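Local atomic coordinates of amidohydrolase (Pseudomonas aeruginosa, PDB entry 2I5G), a protein that probably acts as a metal-dependent dipeptidase of the membrane (renal) dipeptidase family, hydrolysing dipeptides. Residues L16-W21 with N38-V43; T248-G253 with R285-F290. The protein carries 2 engineered substitutions. One frame throughout, in Å; residues are numbered along the deposited sequence.

Contact 1: L16-W21 with N38-V43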
ATOM      1  N   LEU A  16      19.106  -3.767  16.249  1.00  9.60           N
ATOM      2  CA  LEU A  16      18.493  -4.664  15.286  1.00 10.34           C
ATOM      3  C   LEU A  16      19.137  -6.031  15.134  1.00 10.66           C
ATOM      4  O   LEU A  16      20.341  -6.153  14.892  1.00 10.63           O
ATOM      5  CB  LEU A  16      18.437  -4.024  13.907  1.00 20.72           C
ATOM      6  CG  LEU A  16      17.412  -4.778  13.058  1.00 20.54           C
ATOM      7  CD1 LEU A  16      16.074  -4.060  13.169  1.00 19.53           C
ATOM      8  CD2 LEU A  16      17.849  -4.848  11.616  1.00 22.02           C
ATOM      9  N   ILE A  17      18.302  -7.058  15.249  1.00 11.62           N
ATOM     10  CA  ILE A  17      18.739  -8.433  15.112  1.00 11.34           C
ATOM     11  C   ILE A  17      17.640  -9.263  14.441  1.00 11.68           C
ATOM     12  O   ILE A  17      16.489  -9.232  14.866  1.00 10.54           O
ATOM     13  CB  ILE A  17      19.090  -9.032  16.494  1.00 12.04           C
ATOM     14  CG1 ILE A  17      20.391  -8.412  17.002  1.00 12.89           C
ATOM     15  CG2 ILE A  17      19.241 -10.544  16.401  1.00 10.82           C
ATOM     16  CD1 ILE A  17      20.865  -8.964  18.343  1.00 14.37           C
ATOM     17  N   ILE A  18      18.007  -9.964  13.364  1.00 15.75           N
ATOM     18  CA  ILE A  18      17.108 -10.849  12.615  1.00 14.83           C
ATOM     19  C   ILE A  18      17.853 -12.163  12.462  1.00 16.33           C
ATOM     20  O   ILE A  18      18.288 -12.521  11.367  1.00 16.40           O
ATOM     21  CB  ILE A  18      16.783 -10.352  11.183  1.00 18.46           C
ATOM     22  CG1 ILE A  18      17.982  -9.617  10.583  1.00 19.41           C
ATOM     23  CG2 ILE A  18      15.546  -9.519  11.191  1.00 15.84           C
ATOM     24  CD1 ILE A  18      18.251  -8.253  11.186  1.00 22.69           C
ATOM     25  N   ALA A  19      18.020 -12.866  13.574  1.00 13.15           N
ATOM     26  CA  ALA A  19      18.716 -14.143  13.581  1.00 13.65           C
ATOM     27  C   ALA A  19      17.703 -15.272  13.635  1.00 13.79           C
ATOM     28  O   ALA A  19      16.556 -15.059  14.018  1.00 13.25           O
ATOM     29  CB  ALA A  19      19.632 -14.217  14.788  1.00 15.36           C
ATOM     30  N   LYS A  20      18.126 -16.467  13.232  1.00 17.65           N
ATOM     31  CA  LYS A  20      17.256 -17.641  13.281  1.00 18.27           C
ATOM     32  C   LYS A  20      17.091 -17.892  14.778  1.00 17.90           C
ATOM     33  O   LYS A  20      18.083 -17.992  15.498  1.00 18.43           O
ATOM     34  CB  LYS A  20      17.948 -18.841  12.630  1.00 32.62           C
ATOM     35  CG  LYS A  20      17.087 -20.084  12.513  1.00 33.85           C
ATOM     36  CD  LYS A  20      16.160 -20.017  11.312  1.00 37.98           C
ATOM     37  CE  LYS A  20      16.930 -20.206  10.008  1.00 41.55           C
ATOM     38  NZ  LYS A  20      16.053 -20.155   8.798  1.00 42.75           N
ATOM     39  N   TRP A  21      15.855 -17.980  15.253  1.00 15.56           N
ATOM     40  CA  TRP A  21      15.627 -18.189  16.679  1.00 17.83           C
ATOM     41  C   TRP A  21      15.701 -19.632  17.164  1.00 17.78           C
ATOM     42  O   TRP A  21      15.098 -20.533  16.586  1.00 17.80           O
ATOM     43  CB  TRP A  21      14.284 -17.584  17.093  1.00 17.79           C
ATOM     44  CG  TRP A  21      14.350 -16.125  17.456  1.00 20.36           C
ATOM     45  CD1 TRP A  21      15.103 -15.157  16.849  1.00 21.36           C
ATOM     46  CD2 TRP A  21      13.580 -15.458  18.460  1.00 21.94           C
ATOM     47  NE1 TRP A  21      14.846 -13.929  17.414  1.00 21.51           N
ATOM     48  CE2 TRP A  21      13.912 -14.086  18.404  1.00 22.95           C
ATOM     49  CE3 TRP A  21      12.633 -15.885  19.403  1.00 23.01           C
ATOM     50  CZ2 TRP A  21      13.331 -13.140  19.250  1.00 24.39           C
ATOM     51  CZ3 TRP A  21      12.055 -14.943  20.245  1.00 23.22           C
ATOM     52  CH2 TRP A  21      12.407 -13.587  20.161  1.00 23.79           C
ATOM     53  N   ASN A  38      16.418  -5.325  19.918  1.00 20.90           N
ATOM     54  CA  ASN A  38      15.238  -5.116  19.078  1.00 20.27           C
ATOM     55  C   ASN A  38      15.199  -6.294  18.106  1.00 19.71           C
ATOM     56  O   ASN A  38      15.949  -6.322  17.129  1.00 20.12           O
ATOM     57  CB  ASN A  38      15.368  -3.812  18.273  1.00  5.47           C
ATOM     58  CG  ASN A  38      14.299  -3.672  17.184  1.00  5.88           C
ATOM     59  OD1 ASN A  38      13.522  -4.593  16.934  1.00  6.53           O
ATOM     60  ND2 ASN A  38      14.264  -2.511  16.530  1.00  4.57           N
ATOM     61  N   CYS A  39      14.339  -7.268  18.374  1.00 16.18           N
ATOM     62  CA  CYS A  39      14.238  -8.421  17.497  1.00 16.89           C
ATOM     63  C   CYS A  39      13.077  -8.305  16.525  1.00 16.94           C
ATOM     64  O   CYS A  39      11.935  -8.067  16.917  1.00 17.73           O
ATOM     65  CB  CYS A  39      14.116  -9.705  18.315  1.00 12.79           C
ATOM     66  SG  CYS A  39      15.597 -10.044  19.288  1.00 16.65           S
ATOM     67  N   THR A  40      13.393  -8.472  15.248  1.00  3.98           N
ATOM     68  CA  THR A  40      12.412  -8.392  14.186  1.00  3.09           C
ATOM     69  C   THR A  40      11.527  -9.631  14.116  1.00  3.48           C
ATOM     70  O   THR A  40      12.016 -10.758  14.083  1.00  4.20           O
ATOM     71  CB  THR A  40      13.111  -8.208  12.835  1.00  8.87           C
ATOM     72  OG1 THR A  40      13.943  -7.044  12.890  1.00  8.06           O
ATOM     73  CG2 THR A  40      12.096  -8.046  11.726  1.00  8.97           C
ATOM     74  N   VAL A  41      10.216  -9.404  14.088  1.00 12.47           N
ATOM     75  CA  VAL A  41       9.241 -10.481  14.002  1.00 10.93           C
ATOM     76  C   VAL A  41       8.330 -10.254  12.783  1.00 11.45           C
ATOM     77  O   VAL A  41       7.259 -10.856  12.667  1.00 11.67           O
ATOM     78  CB  VAL A  41       8.365 -10.549  15.284  1.00 11.28           C
ATOM     79  CG1 VAL A  41       9.252 -10.632  16.525  1.00 11.63           C
ATOM     80  CG2 VAL A  41       7.467  -9.341  15.368  1.00  8.95           C
ATOM     81  N   SER A  42       8.767  -9.390  11.869  1.00 10.64           N
ATOM     82  CA  SER A  42       7.973  -9.081  10.686  1.00  9.87           C
ATOM     83  C   SER A  42       8.717  -8.176   9.708  1.00 11.01           C
ATOM     84  O   SER A  42       9.393  -7.227  10.119  1.00  9.04           O
ATOM     85  CB  SER A  42       6.662  -8.400  11.120  1.00  9.65           C
ATOM     86  OG  SER A  42       5.910  -7.909  10.023  1.00  7.85           O
ATOM     87  N   VAL A  43       8.590  -8.477   8.416  1.00 19.07           N
ATOM     88  CA  VAL A  43       9.218  -7.669   7.369  1.00 21.02           C
ATOM     89  C   VAL A  43       8.304  -7.513   6.147  1.00 22.16           C
ATOM     90  O   VAL A  43       8.063  -6.396   5.698  1.00 24.61           O
ATOM     91  CB  VAL A  43      10.625  -8.235   6.962  1.00  5.06           C
ATOM     92  CG1 VAL A  43      10.645  -9.710   7.115  1.00  6.00           C
ATOM     93  CG2 VAL A  43      10.979  -7.843   5.533  1.00  3.64           C
TER
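Thr40 meets Leu16 of the neighbouring parallel strand 13-17 and Ile18 just past that strand's end, and its side chain can be followed atom by atom. CB lies 3.2 Å from Ile18 CG2, the two side chains running side by side and pointing the same way. At the branch the atoms part. OG1, anti to the carbonyl carbon (chi1 -56°), sits 3.4 Å from Ile18 CG2. On its way it also comes within 3.7 Å of Leu16 CD1, whereas Thr40 CG2 keeps to Ile18 CG2. The hydroxyl is therefore flanked by apolar carbon on this side, and its polar partner comes from elsewhere: OG1 is hydrogen-bonded to Gln93 NE2. Further back along the strand, Leu16 CD1 also passes the side-chain nitrogen ND2 of Asn38, alongside rather than head-on.

The backbones confirm the pairing. Ile17 bridges Cys39 in parallel register, taking Asn38 O through its N at 3.1 Å and offering its O to Thr40 N at 3.2 Å; the second bond is the straighter, 169° at the hydrogen against 141°. This is the pairing of strands 13-17 and 36-40 in a beta-alpha-beta crossover whose connection is helix 23-31, within the TIM-barrel fold of peptidase family M19. On its far edge, strand 36-40 continues the sheet through a backbone bond between Cys39 and Leu89.

Ile17 and Cys39 share the sheet face away from Leu16 and Thr40, and there Trp21 folds back from the loop toward the second strand. Its ring presents an edge: Cys39 CB lies near the indole plane, 3.6 Å from Trp21 CZ2, and the sulfur too approaches from the edge, with SG 5.2 Å from the six-membered ring centroid. Ser57 and Leu60 of helix 47-63 pack on the same indole, and Phe26 meets it edge-to-face.

Contact 2: T248-G253 with R285-F290; sequences TDFTQG and RTVGEF
Gln252 and Val287 are joined by the one hydrogen bond that crosses between these two loops. Val287 N donates to Gln252 OE1 at 2.9 Å, almost straight (175° at the hydrogen) and in the plane of the amide carbonyl. The glutamine reaches it with CG anti to its backbone N (chi1 -160°) and an extended chain beyond. Its other amide end is also held, NE2 bonding to Asp28 OD2 of helix 23-31, an oxygen that Gly288 N shares; both amide ends together fix the rotation of the group.

A second set of polar bonds stays within 285-290. The Glu289 carboxylate reaches back to two successive backbone N-H groups at the start of the segment: OE1 accepts from Thr286 N through its anti lone pair at 3.2 Å and from Arg285 N, at 2.9 Å, from above the carboxylate plane, so one oxygen is gripped by both. In the other loop, Thr248 OG1 takes a weak bond from Phe250 N, while its stronger partner is Asp14 OD1.

The apolar contacts centre on the Phe250 ring. Val287 CG2 stands over one face, displaced toward the rim, in a CH-pi contact 3.9 Å from the ring centroid and 26° off the normal. CZ of the same ring comes 3.5 Å from the carbonyl carbon C of Thr286, and the edge meets a second aromatic residue, with Phe250 CE2 4.0 Å from Phe290 CE2. Phe290 in turn approaches Thr248 tip to tip, its CZ 3.4 Å from Thr248 CG2.

The short 3-10 segment 287-289 leads toward helix 291-299. Packed against it, 248-253 follows barrel strand 244-246 at its C-terminal end, the end where TIM-barrel enzymes carry their active sites.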
ATOM      1  N   THR A 248      23.590  -3.594  15.082  1.00 27.08           N
ATOM      2  CA  THR A 248      24.360  -4.563  14.299  1.00 28.75           C
ATOM      3  C   THR A 248      23.693  -5.125  13.056  1.00 28.59           C
ATOM      4  O   THR A 248      24.310  -5.192  11.992  1.00 29.30           O
ATOM      5  CB  THR A 248      24.794  -5.766  15.156  1.00 25.60           C
ATOM      6  OG1 THR A 248      23.668  -6.623  15.384  1.00 28.91           O
ATOM      7  CG2 THR A 248      25.345  -5.296  16.483  1.00 27.44           C
ATOM      8  N   ASP A 249      22.445  -5.548  13.190  1.00 14.94           N
ATOM      9  CA  ASP A 249      21.731  -6.118  12.063  1.00 12.69           C
ATOM     10  C   ASP A 249      22.234  -7.552  11.890  1.00 11.32           C
ATOM     11  O   ASP A 249      22.448  -8.017  10.774  1.00 10.14           O
ATOM     12  CB  ASP A 249      21.997  -5.283  10.807  1.00 29.86           C
ATOM     13  CG  ASP A 249      21.040  -5.597   9.672  1.00 35.49           C
ATOM     14  OD1 ASP A 249      19.930  -6.098   9.948  1.00 35.82           O
ATOM     15  OD2 ASP A 249      21.389  -5.323   8.499  1.00 38.19           O
ATOM     16  N   PHE A 250      22.432  -8.245  13.012  1.00 17.63           N
ATOM     17  CA  PHE A 250      22.887  -9.634  12.988  1.00 17.69           C
ATOM     18  C   PHE A 250      21.842 -10.540  12.334  1.00 16.59           C
ATOM     19  O   PHE A 250      20.667 -10.519  12.710  1.00 17.12           O
ATOM     20  CB  PHE A 250      23.158 -10.138  14.407  1.00 14.35           C
ATOM     21  CG  PHE A 250      24.579  -9.957  14.862  1.00 18.22           C
ATOM     22  CD1 PHE A 250      25.638 -10.439  14.092  1.00 17.72           C
ATOM     23  CD2 PHE A 250      24.861  -9.330  16.076  1.00 18.93           C
ATOM     24  CE1 PHE A 250      26.959 -10.301  14.523  1.00 16.25           C
ATOM     25  CE2 PHE A 250      26.179  -9.187  16.515  1.00 17.84           C
ATOM     26  CZ  PHE A 250      27.229  -9.675  15.735  1.00 16.74           C
ATOM     27  N   THR A 251      22.279 -11.336  11.364  1.00  6.27           N
ATOM     28  CA  THR A 251      21.396 -12.257  10.648  1.00  5.86           C
ATOM     29  C   THR A 251      21.799 -13.696  10.982  1.00  5.90           C
ATOM     30  O   THR A 251      21.518 -14.636  10.228  1.00  4.84           O
ATOM     31  CB  THR A 251      21.508 -12.049   9.126  1.00  6.59           C
ATOM     32  OG1 THR A 251      22.831 -12.386   8.689  1.00  7.80           O
ATOM     33  CG2 THR A 251      21.236 -10.604   8.774  1.00  6.91           C
ATOM     34  N   GLN A 252      22.450 -13.845  12.130  1.00  7.46           N
ATOM     35  CA  GLN A 252      22.948 -15.125  12.615  1.00  7.97           C
ATOM     36  C   GLN A 252      22.020 -16.336  12.487  1.00  9.59           C
ATOM     37  O   GLN A 252      20.917 -16.366  13.039  1.00 10.00           O
ATOM     38  CB  GLN A 252      23.386 -14.971  14.067  1.00  5.23           C
ATOM     39  CG  GLN A 252      24.324 -16.053  14.527  1.00  5.42           C
ATOM     40  CD  GLN A 252      24.881 -15.784  15.902  1.00  4.99           C
ATOM     41  OE1 GLN A 252      25.499 -14.748  16.142  1.00  5.31           O
ATOM     42  NE2 GLN A 252      24.667 -16.721  16.818  1.00  6.19           N
ATOM     43  N   GLY A 253      22.494 -17.340  11.751  1.00 13.64           N
ATOM     44  CA  GLY A 253      21.732 -18.562  11.563  1.00 14.81           C
ATOM     45  C   GLY A 253      20.924 -18.674  10.282  1.00 15.86           C
ATOM     46  O   GLY A 253      20.508 -19.766   9.900  1.00 15.53           O
ATOM     47  N   ARG A 285      31.864 -11.290  14.190  1.00 16.50           N
ATOM     48  CA  ARG A 285      31.079 -12.102  13.264  1.00 15.95           C
ATOM     49  C   ARG A 285      29.871 -12.765  13.937  1.00 14.78           C
ATOM     50  O   ARG A 285      28.926 -13.171  13.263  1.00 15.45           O
ATOM     51  CB  ARG A 285      31.965 -13.188  12.647  1.00 15.63           C
ATOM     52  CG  ARG A 285      33.080 -12.677  11.768  1.00 18.52           C
ATOM     53  CD  ARG A 285      32.657 -12.647  10.309  1.00 22.60           C
ATOM     54  NE  ARG A 285      33.743 -12.222   9.422  1.00 27.64           N
ATOM     55  CZ  ARG A 285      34.903 -12.862   9.277  1.00 27.50           C
ATOM     56  NH1 ARG A 285      35.153 -13.967   9.966  1.00 28.77           N
ATOM     57  NH2 ARG A 285      35.812 -12.406   8.425  1.00 26.73           N
ATOM     58  N   THR A 286      29.911 -12.894  15.257  1.00 10.15           N
ATOM     59  CA  THR A 286      28.804 -13.499  15.993  1.00 11.67           C
ATOM     60  C   THR A 286      28.395 -12.639  17.188  1.00 12.09           C
ATOM     61  O   THR A 286      29.193 -11.872  17.731  1.00 12.41           O
ATOM     62  CB  THR A 286      29.161 -14.908  16.519  1.00 14.16           C
ATOM     63  OG1 THR A 286      30.301 -14.824  17.380  1.00 12.46           O
ATOM     64  CG2 THR A 286      29.462 -15.848  15.373  1.00 12.32           C
ATOM     65  N   VAL A 287      27.139 -12.776  17.591  1.00 11.65           N
ATOM     66  CA  VAL A 287      26.612 -12.019  18.711  1.00 11.05           C
ATOM     67  C   VAL A 287      27.502 -12.200  19.934  1.00 12.34           C
ATOM     68  O   VAL A 287      27.812 -11.237  20.636  1.00 13.78           O
ATOM     69  CB  VAL A 287      25.179 -12.474  19.045  1.00  4.80           C
ATOM     70  CG1 VAL A 287      24.613 -11.637  20.182  1.00  3.89           C
ATOM     71  CG2 VAL A 287      24.302 -12.350  17.808  1.00  4.16           C
ATOM     72  N   GLY A 288      27.925 -13.436  20.176  1.00 11.48           N
ATOM     73  CA  GLY A 288      28.771 -13.720  21.322  1.00 11.39           C
ATOM     74  C   GLY A 288      30.068 -12.930  21.383  1.00 10.53           C
ATOM     75  O   GLY A 288      30.802 -13.006  22.373  1.00  8.65           O
ATOM     76  N   GLU A 289      30.353 -12.166  20.334  1.00 13.40           N
ATOM     77  CA  GLU A 289      31.574 -11.368  20.287  1.00 13.98           C
ATOM     78  C   GLU A 289      31.342  -9.890  20.567  1.00 12.88           C
ATOM     79  O   GLU A 289      32.276  -9.090  20.479  1.00 11.21           O
ATOM     80  CB  GLU A 289      32.248 -11.507  18.926  1.00 19.30           C
ATOM     81  CG  GLU A 289      32.922 -12.835  18.686  1.00 21.89           C
ATOM     82  CD  GLU A 289      33.617 -12.872  17.345  1.00 24.93           C
ATOM     83  OE1 GLU A 289      32.913 -12.995  16.323  1.00 26.58           O
ATOM     84  OE2 GLU A 289      34.866 -12.763  17.313  1.00 25.53           O
ATOM     85  N   PHE A 290      30.103  -9.534  20.904  1.00 16.95           N
ATOM     86  CA  PHE A 290      29.740  -8.145  21.190  1.00 17.46           C
ATOM     87  C   PHE A 290      30.801  -7.395  22.009  1.00 17.14           C
ATOM     88  O   PHE A 290      31.173  -6.269  21.672  1.00 17.94           O
ATOM     89  CB  PHE A 290      28.395  -8.097  21.921  1.00 24.36           C
ATOM     90  CG  PHE A 290      27.348  -7.279  21.220  1.00 26.87           C
ATOM     91  CD1 PHE A 290      27.430  -5.891  21.193  1.00 28.14           C
ATOM     92  CD2 PHE A 290      26.287  -7.900  20.562  1.00 27.37           C
ATOM     93  CE1 PHE A 290      26.474  -5.133  20.520  1.00 28.41           C
ATOM     94  CE2 PHE A 290      25.328  -7.153  19.887  1.00 26.75           C
ATOM     95  CZ  PHE A 290      25.421  -5.766  19.866  1.00 27.71           C
TER

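In the fold
From the N terminus, the chain runs through strand 13-17, helix 23-31 and back into strand 36-40, where contact 1 closes the beta-alpha-beta unit. Contact 2 opens much later, after strand 244-246, and closes a longer excursion of the chain that contains helix 256-263, just ahead of helix 291-299. The two closures follow one another in series, neither nested nor crossed. In space, however, their centres lie about 12 Å apart, and segments 16-21 and 248-253 touch directly: Leu16 O and Asp249 N, like Ile18 N and Phe250 O, form probable hydrogen bonds at 2.8 Å. Segment 16-21 thus links the first strand to the loop that follows the last, consistent with closure of the barrel.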